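Local coordinates for protein putative dienelactone hydrolase (Klebsiella pneumoniae subsp. pneumoniae MGH 78578, PDB 3F67) that is probably a hydrolase of the dienelactone hydrolase family, with an alpha/beta-hydrolase fold, acting on ester or lactone bonds, at residues 29-41 with 111-125. Residues are numbered along the deposited sequence; the frame is centred on the assembly and turned at random.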
loop_
_atom_site.group_PDB
_atom_site.type_symbol
_atom_site.label_atom_id
_atom_site.label_comp_id
_atom_site.label_asym_id
_atom_site.label_seq_id
_atom_site.Cartn_x
_atom_site.Cartn_y
_atom_site.Cartn_z
ATOM N N ASP A 29 -20.386 -10.173 11.060
ATOM C CA ASP A 29 -20.746 -10.640 12.418
ATOM C C ASP A 29 -20.421 -9.648 13.523
ATOM O O ASP A 29 -21.086 -9.624 14.577
ATOM C CB ASP A 29 -19.931 -11.906 12.733
ATOM C CG ASP A 29 -20.762 -13.157 12.716
ATOM O OD1 ASP A 29 -20.177 -14.271 12.725
ATOM O OD2 ASP A 29 -22.006 -13.028 12.696
ATOM N N GLY A 30 -19.368 -8.874 13.295
ATOM C CA GLY A 30 -18.823 -7.962 14.292
ATOM C C GLY A 30 -17.741 -7.146 13.603
ATOM O O GLY A 30 -17.728 -7.063 12.377
ATOM N N PRO A 31 -16.817 -6.559 14.381
ATOM C CA PRO A 31 -15.750 -5.736 13.809
ATOM C C PRO A 31 -14.863 -6.543 12.865
ATOM O O PRO A 31 -14.506 -7.704 13.182
ATOM C CB PRO A 31 -14.953 -5.305 15.041
ATOM C CG PRO A 31 -15.978 -5.331 16.162
ATOM C CD PRO A 31 -16.756 -6.597 15.856
ATOM N N LEU A 32 -14.478 -5.929 11.747
ATOM C CA LEU A 32 -13.764 -6.624 10.667
ATOM C C LEU A 32 -12.284 -6.338 10.715
ATOM O O LEU A 32 -11.890 -5.241 11.118
ATOM C CB LEU A 32 -14.302 -6.138 9.300
ATOM C CG LEU A 32 -15.768 -6.556 9.033
ATOM C CD1 LEU A 32 -16.281 -5.660 7.894
ATOM C CD2 LEU A 32 -15.751 -8.020 8.637
ATOM N N PRO A 33 -11.455 -7.293 10.258
ATOM C CA PRO A 33 -10.047 -6.919 10.000
ATOM C C PRO A 33 -10.019 -5.843 8.898
ATOM O O PRO A 33 -10.852 -5.889 7.930
ATOM C CB PRO A 33 -9.409 -8.245 9.491
ATOM C CG PRO A 33 -10.605 -9.039 8.927
ATOM C CD PRO A 33 -11.837 -8.622 9.678
ATOM N N ILE A 34 -9.092 -4.890 9.016
ATOM C CA ILE A 34 -9.046 -3.733 8.123
ATOM C C ILE A 34 -7.843 -3.873 7.213
ATOM O O ILE A 34 -6.739 -4.123 7.716
ATOM C CB ILE A 34 -8.827 -2.444 8.961
ATOM C CG1 ILE A 34 -9.969 -2.273 9.997
ATOM C CG2 ILE A 34 -8.617 -1.209 8.047
ATOM C CD1 ILE A 34 -9.545 -1.445 11.184
ATOM N N VAL A 35 -8.031 -3.683 5.900
ATOM C CA VAL A 35 -6.857 -3.535 5.029
ATOM C C VAL A 35 -6.894 -2.121 4.436
ATOM O O VAL A 35 -7.773 -1.802 3.605
ATOM C CB VAL A 35 -6.788 -4.601 3.891
ATOM C CG1 VAL A 35 -5.522 -4.361 3.012
ATOM C CG2 VAL A 35 -6.795 -6.016 4.477
ATOM N N ILE A 36 -5.933 -1.298 4.829
ATOM C CA ILE A 36 -5.772 0.005 4.129
ATOM C C ILE A 36 -5.070 -0.315 2.799
ATOM O O ILE A 36 -4.098 -1.074 2.788
ATOM C CB ILE A 36 -4.931 0.900 4.957
ATOM C CG1 ILE A 36 -5.660 1.234 6.297
ATOM C CG2 ILE A 36 -4.606 2.216 4.187
ATOM C CD1 ILE A 36 -4.798 2.139 7.192
ATOM N N VAL A 37 -5.578 0.225 1.692
ATOM C CA VAL A 37 -5.039 -0.092 0.367
ATOM C C VAL A 37 -4.395 1.198 -0.147
ATOM O O VAL A 37 -5.094 2.234 -0.291
ATOM C CB VAL A 37 -6.167 -0.507 -0.596
ATOM C CG1 VAL A 37 -5.586 -0.732 -2.005
ATOM C CG2 VAL A 37 -6.819 -1.840 -0.106
ATOM N N VAL A 38 -3.085 1.159 -0.418
ATOM C CA VAL A 38 -2.398 2.399 -0.841
ATOM C C VAL A 38 -2.183 2.420 -2.347
ATOM O O VAL A 38 -1.539 1.517 -2.919
ATOM C CB VAL A 38 -1.030 2.596 -0.167
ATOM C CG1 VAL A 38 -0.512 4.070 -0.388
ATOM C CG2 VAL A 38 -1.082 2.286 1.326
ATOM N N GLN A 39 -2.740 3.465 -2.974
ATOM C CA GLN A 39 -2.695 3.698 -4.434
ATOM C C GLN A 39 -1.285 3.708 -5.053
ATOM O O GLN A 39 -0.275 3.880 -4.339
ATOM C CB GLN A 39 -3.282 5.105 -4.629
ATOM C CG GLN A 39 -2.470 6.139 -3.853
ATOM C CD GLN A 39 -2.932 7.564 -4.160
ATOM O OE1 GLN A 39 -3.925 8.017 -3.597
ATOM N NE2 GLN A 39 -2.248 8.241 -5.085
ATOM N N GLU A 40 -1.231 3.526 -6.386
ATOM C CA GLU A 40 -0.074 3.927 -7.184
ATOM C C GLU A 40 -0.140 5.458 -7.385
ATOM O O GLU A 40 -0.960 6.147 -6.725
ATOM C CB GLU A 40 -0.114 3.206 -8.524
ATOM C CG GLU A 40 -0.333 1.660 -8.372
ATOM C CD GLU A 40 -0.343 0.946 -9.728
ATOM O OE1 GLU A 40 -1.354 1.041 -10.461
ATOM O OE2 GLU A 40 0.632 0.224 -10.046
ATOM N N ILE A 41 0.697 6.006 -8.276
ATOM C CA ILE A 41 0.655 7.459 -8.526
ATOM C C ILE A 41 -0.640 7.929 -9.237
ATOM O O ILE A 41 -0.862 9.133 -9.399
ATOM C CB ILE A 41 1.863 7.932 -9.346
ATOM C CG1 ILE A 41 1.943 7.216 -10.694
ATOM C CG2 ILE A 41 3.135 7.711 -8.501
ATOM C CD1 ILE A 41 3.030 7.728 -11.608
ATOM N N GLY A 111 -16.760 0.022 11.398
ATOM C CA GLY A 111 -16.956 -1.382 11.124
ATOM C C GLY A 111 -15.714 -2.207 11.233
ATOM O O GLY A 111 -15.783 -3.446 11.084
ATOM N N GLY A 112 -14.586 -1.537 11.480
ATOM C CA GLY A 112 -13.316 -2.258 11.591
ATOM C C GLY A 112 -12.940 -2.482 13.035
ATOM O O GLY A 112 -13.448 -1.814 13.948
ATOM N N ASP A 113 -12.036 -3.433 13.222
ATOM C CA ASP A 113 -11.445 -3.760 14.526
ATOM C C ASP A 113 -10.055 -3.097 14.623
ATOM O O ASP A 113 -9.150 -3.415 13.851
ATOM C CB ASP A 113 -11.289 -5.292 14.606
ATOM C CG ASP A 113 -10.877 -5.804 16.002
ATOM O OD1 ASP A 113 -10.211 -5.057 16.769
ATOM O OD2 ASP A 113 -11.231 -6.976 16.310
ATOM N N ALA A 114 -9.924 -2.180 15.588
ATOM C CA ALA A 114 -8.660 -1.463 15.842
ATOM C C ALA A 114 -7.494 -2.400 16.085
ATOM O O ALA A 114 -6.353 -2.018 15.790
ATOM C CB ALA A 114 -8.804 -0.536 17.003
ATOM N N HIS A 115 -7.776 -3.618 16.548
ATOM C CA HIS A 115 -6.728 -4.578 16.867
ATOM C C HIS A 115 -6.345 -5.470 15.695
ATOM O O HIS A 115 -5.554 -6.409 15.860
ATOM C CB HIS A 115 -7.117 -5.413 18.096
ATOM C CG HIS A 115 -7.247 -4.585 19.340
ATOM N ND1 HIS A 115 -6.186 -3.902 19.895
ATOM C CD2 HIS A 115 -8.311 -4.350 20.151
ATOM C CE1 HIS A 115 -6.589 -3.275 20.992
ATOM N NE2 HIS A 115 -7.873 -3.530 21.169
ATOM N N ARG A 116 -6.901 -5.174 14.515
ATOM C CA ARG A 116 -6.684 -6.039 13.328
ATOM C C ARG A 116 -6.391 -5.158 12.117
ATOM O O ARG A 116 -6.974 -5.290 11.020
ATOM C CB ARG A 116 -7.923 -6.935 13.092
ATOM C CG ARG A 116 -8.297 -7.734 14.348
ATOM C CD ARG A 116 -9.510 -8.656 14.082
ATOM N NE ARG A 116 -9.171 -9.686 13.062
ATOM C CZ ARG A 116 -10.078 -10.498 12.512
ATOM N NH1 ARG A 116 -11.365 -10.403 12.856
ATOM N NH2 ARG A 116 -9.695 -11.423 11.603
ATOM N N LEU A 117 -5.406 -4.284 12.293
ATOM C CA LEU A 117 -5.048 -3.358 11.208
ATOM C C LEU A 117 -3.966 -3.918 10.319
ATOM O O LEU A 117 -2.900 -4.321 10.795
ATOM C CB LEU A 117 -4.545 -2.021 11.788
ATOM C CG LEU A 117 -4.304 -0.866 10.800
ATOM C CD1 LEU A 117 -5.594 -0.323 10.128
ATOM C CD2 LEU A 117 -3.512 0.288 11.536
ATOM N N LEU A 118 -4.233 -3.856 9.018
ATOM C CA LEU A 118 -3.329 -4.429 7.976
ATOM C C LEU A 118 -3.173 -3.380 6.874
ATOM O O LEU A 118 -4.020 -2.473 6.741
ATOM C CB LEU A 118 -3.964 -5.687 7.396
ATOM C CG LEU A 118 -4.305 -6.784 8.399
ATOM C CD1 LEU A 118 -5.236 -7.805 7.754
ATOM C CD2 LEU A 118 -3.032 -7.440 8.940
ATOM N N ILE A 119 -2.130 -3.493 6.039
ATOM C CA ILE A 119 -2.009 -2.555 4.937
ATOM C C ILE A 119 -1.353 -3.247 3.745
ATOM O O ILE A 119 -0.469 -4.106 3.910
ATOM C CB ILE A 119 -1.191 -1.311 5.369
ATOM C CG1 ILE A 119 -1.158 -0.254 4.275
ATOM C CG2 ILE A 119 0.239 -1.705 5.860
ATOM C CD1 ILE A 119 -0.550 1.136 4.814
ATOM N N THR A 120 -1.790 -2.882 2.551
ATOM C CA THR A 120 -1.089 -3.307 1.337
ATOM C C THR A 120 -1.029 -2.121 0.374
ATOM O O THR A 120 -1.906 -1.244 0.389
ATOM C CB THR A 120 -1.769 -4.547 0.696
ATOM O OG1 THR A 120 -0.889 -5.106 -0.291
ATOM C CG2 THR A 120 -3.153 -4.213 0.051
ATOM N N GLY A 121 -0.016 -2.094 -0.463
ATOM C CA GLY A 121 0.112 -0.930 -1.358
ATOM C C GLY A 121 0.959 -1.286 -2.557
ATOM O O GLY A 121 1.748 -2.225 -2.500
ATOM N N PHE A 122 0.794 -0.515 -3.640
ATOM C CA PHE A 122 1.359 -0.892 -4.941
ATOM C C PHE A 122 2.186 0.248 -5.488
ATOM O O PHE A 122 1.729 1.375 -5.481
ATOM C CB PHE A 122 0.207 -1.202 -5.935
ATOM C CG PHE A 122 -0.686 -2.298 -5.439
ATOM C CD1 PHE A 122 -0.438 -3.621 -5.803
ATOM C CD2 PHE A 122 -1.734 -1.991 -4.555
ATOM C CE1 PHE A 122 -1.270 -4.690 -5.274
ATOM C CE2 PHE A 122 -2.522 -3.016 -3.999
ATOM C CZ PHE A 122 -2.289 -4.353 -4.369
ATOM N N CYS A 123 3.388 -0.076 -5.944
ATOM C CA CYS A 123 4.206 0.879 -6.656
ATOM C C CYS A 123 4.598 2.024 -5.705
ATOM O O CYS A 123 5.238 1.755 -4.673
ATOM C CB CYS A 123 3.448 1.358 -7.890
ATOM S SG CYS A 123 4.554 2.185 -8.891
ATOM N N TRP A 124 4.207 3.269 -6.002
ATOM C CA TRP A 124 4.385 4.387 -5.025
ATOM C C TRP A 124 3.868 3.957 -3.631
ATOM O O TRP A 124 4.510 4.186 -2.570
ATOM C CB TRP A 124 3.630 5.643 -5.518
ATOM C CG TRP A 124 3.704 6.809 -4.584
ATOM C CD1 TRP A 124 4.690 7.782 -4.541
ATOM C CD2 TRP A 124 2.782 7.116 -3.552
ATOM N NE1 TRP A 124 4.413 8.700 -3.526
ATOM C CE2 TRP A 124 3.228 8.321 -2.929
ATOM C CE3 TRP A 124 1.560 6.528 -3.132
ATOM C CZ2 TRP A 124 2.521 8.917 -1.865
ATOM C CZ3 TRP A 124 0.852 7.130 -2.062
ATOM C CH2 TRP A 124 1.341 8.297 -1.454
ATOM N N GLY A 125 2.705 3.304 -3.652
ATOM C CA GLY A 125 2.055 2.806 -2.447
ATOM C C GLY A 125 2.775 1.671 -1.726
ATOM O O GLY A 125 2.600 1.503 -0.502
HETATM O O HOH W 1 -18.217 -4.725 10.834
HETATM O O HOH W 2 -12.722 -8.684 15.016
HETATM O O HOH W 3 3.210 4.255 -8.867
#
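Gly111 O is gripped twice. Leu32 N meets it in the carbonyl plane, on a lone pair, at 2.9 Å, and water 1 donates to it while also bridging to Gly30 O. The short strand 112-113 pairs first, with Asp113 N bonding to Leu32 O (2.8 Å). After the type I turn Asp113-Arg116, strand 116-122 runs parallel to 32-38 in the central sheet of the alpha/beta-hydrolase fold. Ile34 N bonds to Arg116 O with an N-H...O angle of 173°. Four more bonds follow, from Leu118 N-Ile34 O through Val38 N-Thr120 O, and a longer one from Phe122 N to Val38 O (3.2 Å) closes the ladder.

Arg116 lies alongside Pro33. The bend at chi3 (64°) turns one guanidinium face to the proline, with CD over it, toward the rim, 3.7 Å from Arg116 NH1. Water 2 accepts from Arg116 NH1 in the guanidinium plane and donates to Pro31 O and Asp113 OD2. Arg116 NE makes a salt bridge with the C-terminal carboxylate of Tyr241.

On one sheet face Leu117 CD1 touches both Ile34 CG2 (3.8 Å) and Ile36 CD1 (3.9 Å); helix 93-108 packs on this face. Farther along, Ile119 CD1 meets Val38 CG2 at 3.7 Å. On the other face Val35 CG1 touches Thr120 CG2; Thr120 OG1 hydrogen-bonds to Val143 O.

The sharp turn after strand 116-122 fits a nucleophile elbow, with Cys123 (phi 65°) the probable nucleophile of a triad with His212 and Asp180. Gly121 and Gly125 flank it, each close against Val38. Glu40 OE2 lies beside Cys123 CB, while Glu40 OE1 makes a salt bridge with Arg219. Water 3 accepts from Ile41 N and Trp124 N, placed as in the oxyanion hole of alpha/beta-hydrolases. The Trp124 ring turns its edge to Gln39 O, which lies in the ring plane 3.4 Å from Trp124 CE3.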